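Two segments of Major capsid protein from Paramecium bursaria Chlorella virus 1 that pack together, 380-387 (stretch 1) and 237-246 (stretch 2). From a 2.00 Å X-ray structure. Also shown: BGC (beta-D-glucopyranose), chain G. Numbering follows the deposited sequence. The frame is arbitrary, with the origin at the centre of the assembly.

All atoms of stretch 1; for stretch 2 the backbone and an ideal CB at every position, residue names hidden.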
# COMPACT_ATOMS: atom_id res chain seq x y z
N LEU A 380 17.07 27.29 10.49
CA LEU A 380 15.63 27.34 10.35
C LEU A 380 15.17 28.77 10.12
O LEU A 380 15.80 29.72 10.57
CB LEU A 380 14.93 26.77 11.59
CG LEU A 380 15.21 25.31 11.95
CD1 LEU A 380 14.52 24.95 13.25
CD2 LEU A 380 14.77 24.39 10.83
N THR A 381 14.05 28.90 9.40
CA THR A 381 13.37 30.18 9.23
C THR A 381 11.88 29.93 9.32
O THR A 381 11.35 29.08 8.60
CB THR A 381 13.73 30.83 7.89
OG1 THR A 381 15.13 31.12 7.85
CG2 THR A 381 12.95 32.13 7.71
N TYR A 382 11.21 30.66 10.20
CA TYR A 382 9.80 30.44 10.47
C TYR A 382 8.93 31.40 9.66
O TYR A 382 9.37 32.48 9.25
CB TYR A 382 9.50 30.61 11.96
CG TYR A 382 10.33 29.70 12.84
CD1 TYR A 382 10.02 28.36 12.97
CD2 TYR A 382 11.43 30.19 13.53
CE1 TYR A 382 10.77 27.53 13.77
CE2 TYR A 382 12.19 29.36 14.33
CZ TYR A 382 11.86 28.03 14.44
OH TYR A 382 12.61 27.20 15.24
N LYS A 383 7.69 30.98 9.43
CA LYS A 383 6.72 31.85 8.80
C LYS A 383 6.30 32.96 9.76
O LYS A 383 6.53 32.90 10.97
CB LYS A 383 5.49 31.05 8.36
CG LYS A 383 5.79 29.91 7.42
CD LYS A 383 4.53 29.13 7.10
CE LYS A 383 4.82 27.93 6.22
NZ LYS A 383 3.59 27.12 5.98
N THR A 384 5.69 34.00 9.20
CA THR A 384 5.12 35.07 10.01
C THR A 384 3.75 34.63 10.49
O THR A 384 2.81 34.52 9.69
CB THR A 384 5.04 36.37 9.20
OG1 THR A 384 6.34 36.74 8.75
CG2 THR A 384 4.47 37.48 10.06
N CYS A 385 3.63 34.36 11.79
CA CYS A 385 2.38 33.88 12.37
C CYS A 385 1.41 35.05 12.55
O CYS A 385 1.06 35.46 13.66
CB CYS A 385 2.66 33.18 13.69
SG CYS A 385 4.02 32.00 13.62
N SER A 386 0.97 35.59 11.41
CA SER A 386 0.17 36.80 11.39
C SER A 386 -1.28 36.57 10.99
O SER A 386 -2.07 37.52 11.06
CB SER A 386 0.79 37.83 10.44
OG SER A 386 0.90 37.31 9.13
N ILE A 387 -1.65 35.36 10.59
CA ILE A 387 -3.02 35.09 10.15
C ILE A 387 -3.92 34.93 11.36
O ILE A 387 -3.54 34.32 12.37
CB ILE A 387 -3.07 33.83 9.27
CG1 ILE A 387 -2.09 33.94 8.10
CG2 ILE A 387 -4.48 33.61 8.75
CD1 ILE A 387 -2.06 32.70 7.25
N UNK A 237 14.21 24.71 21.86
CA UNK A 237 13.24 25.78 22.04
C UNK A 237 13.10 26.55 20.74
O UNK A 237 14.01 27.30 20.35
CB UNK A 237 13.65 26.71 23.18
N UNK A 238 11.98 26.37 20.06
CA UNK A 238 11.68 27.15 18.86
C UNK A 238 11.09 28.50 19.24
O UNK A 238 10.37 28.62 20.23
CB UNK A 238 10.72 26.39 17.95
N UNK A 239 11.41 29.51 18.44
CA UNK A 239 10.99 30.89 18.70
C UNK A 239 10.31 31.48 17.47
O UNK A 239 10.85 32.39 16.84
CB UNK A 239 12.19 31.75 19.11
N UNK A 240 9.14 30.99 17.09
CA UNK A 240 8.41 31.56 15.94
C UNK A 240 7.78 32.86 16.44
O UNK A 240 7.40 32.90 17.61
CB UNK A 240 7.36 30.60 15.39
N UNK A 241 7.58 33.85 15.61
CA UNK A 241 7.06 35.16 15.95
C UNK A 241 5.85 35.49 15.10
O UNK A 241 5.62 34.92 14.03
CB UNK A 241 8.14 36.23 15.78
N UNK A 242 5.06 36.45 15.60
CA UNK A 242 3.84 36.88 14.93
C UNK A 242 4.00 38.18 14.16
O UNK A 242 3.07 38.59 13.46
CB UNK A 242 2.72 37.04 15.96
N UNK A 243 5.16 38.83 14.26
CA UNK A 243 5.40 40.11 13.60
C UNK A 243 6.49 40.07 12.54
O UNK A 243 6.51 40.96 11.68
CB UNK A 243 5.76 41.16 14.65
N UNK A 244 7.37 39.08 12.56
CA UNK A 244 8.44 38.96 11.58
C UNK A 244 8.76 37.49 11.38
O UNK A 244 8.15 36.61 12.00
CB UNK A 244 9.68 39.73 12.02
N UNK A 245 9.73 37.22 10.51
CA UNK A 245 10.20 35.86 10.25
C UNK A 245 11.45 35.63 11.10
O UNK A 245 12.53 36.12 10.78
CB UNK A 245 10.49 35.64 8.76
N UNK A 246 11.28 34.88 12.18
CA UNK A 246 12.42 34.55 13.03
C UNK A 246 13.26 33.45 12.39
O UNK A 246 12.79 32.68 11.54
CB UNK A 246 11.95 34.12 14.42
C2 BGC G . -5.57 36.92 4.58
C3 BGC G . -5.87 38.38 4.86
C4 BGC G . -5.87 38.61 6.36
C5 BGC G . -4.57 38.12 6.98
C6 BGC G . -4.57 38.34 8.49
C1 BGC G . -4.33 36.44 5.31
O2 BGC G . -5.40 36.73 3.17
O3 BGC G . -7.16 38.70 4.35
O4 BGC G . -6.05 40.01 6.64
O5 BGC G . -4.39 36.74 6.71
O6 BGC G . -5.57 37.50 9.09

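Position 237 has nothing of stretch 1 within 5.5 Å of its ideal CB, which points away, so this contact sets no rule there; the residue is Thr 237.

At 238 CA-to-CB points toward stretch 1, and the ideal CB already lies 3.4 Å from Tyr 382 OH. A small side chain suits so close an approach. Ala 238 is deposited, its CB 4.0 Å from Tyr 382 CZ.

Position 239 points sideways, with its ideal CB 5.3 Å from Tyr 382 CE2, a loose limit that many side chains satisfy. Thr 239 is found.

At 240 the ideal CB is 4.0 Å from both Tyr 382 CG and Cys 385 SG, an apolar niche. Phi of -77° and psi of 151° allow proline as well as a compact aliphatic. Pro 240 takes the place: its N lies over one face of the tyrosine ring, and its CB is 4.1 Å from Tyr 382 CG and 4.2 Å from Cys 385 SG.

Position 241 points away, and here the backbone does the work: the carbonyl O accepts from Cys 385 N at 3.0 Å, which leaves the side chain free to serve its own loop. A small polar residue would do, and Ser 241 uses its OG to accept from the backbone N of 243 at 3.1 Å.

The ideal CB of 242 sits a tight 3.2 Å from Cys 385 O, favouring something small. Ala 242 fits, and its CA also makes a CA-H...O contact to Cys 385 O at 3.4 Å.

Positions 243 and 244 both point away, so stretch 1 asks little of them. Thr 243 OG1 donates to Ser 241 OG at 3.2 Å, while water 1 lies 2.8 Å from Thr 244 O and 2.7 Å from Lys 383 O, between the stretches.

At 245 the ideal CB is 3.4 Å from Tyr 382 O and 4.3 Å from Thr 384 OG1. A carbonyl so near invites a donor on a flexible chain, such as glutamine or lysine. Gln 245 is deposited; NE2 donates to Tyr 382 O at 3.2 Å, and water 2, 2.8 Å from Gln 245 OE1, is 2.9 Å from Thr 384 OG1.

Position 246 has its ideal CB 4.1 Å from Tyr 382 CD2, room for a small apolar group beside the ring. Ala 246 supplies it, and its O accepts from Tyr 382 N at 2.9 Å and 173°, a nearly straight bond.

Stretch 2 (237-246) TATPSATTQA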
# COMPACT_ATOMS: atom_id res chain seq x y z
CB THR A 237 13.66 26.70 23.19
OG1 THR A 237 13.77 25.94 24.40
CG2 THR A 237 12.64 27.80 23.39
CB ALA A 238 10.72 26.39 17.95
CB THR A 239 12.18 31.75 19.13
OG1 THR A 239 13.14 31.80 18.07
CG2 THR A 239 12.83 31.20 20.38
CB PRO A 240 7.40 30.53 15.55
CG PRO A 240 7.31 29.61 16.72
CD PRO A 240 8.64 29.64 17.41
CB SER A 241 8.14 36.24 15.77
OG SER A 241 7.57 37.54 15.76
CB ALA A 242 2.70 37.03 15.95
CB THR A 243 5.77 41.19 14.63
OG1 THR A 243 6.73 40.67 15.55
CG2 THR A 243 4.54 41.64 15.40
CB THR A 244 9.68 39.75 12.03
OG1 THR A 244 10.69 39.67 11.01
CG2 THR A 244 10.23 39.17 13.32
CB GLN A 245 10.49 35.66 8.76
CG GLN A 245 9.29 35.85 7.86
CD GLN A 245 9.48 35.24 6.49
OE1 GLN A 245 9.29 35.90 5.47
NE2 GLN A 245 9.83 33.96 6.46
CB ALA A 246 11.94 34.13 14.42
O HOH W 1 8.35 33.94 12.69
O HOH W 2 6.54 35.97 5.96
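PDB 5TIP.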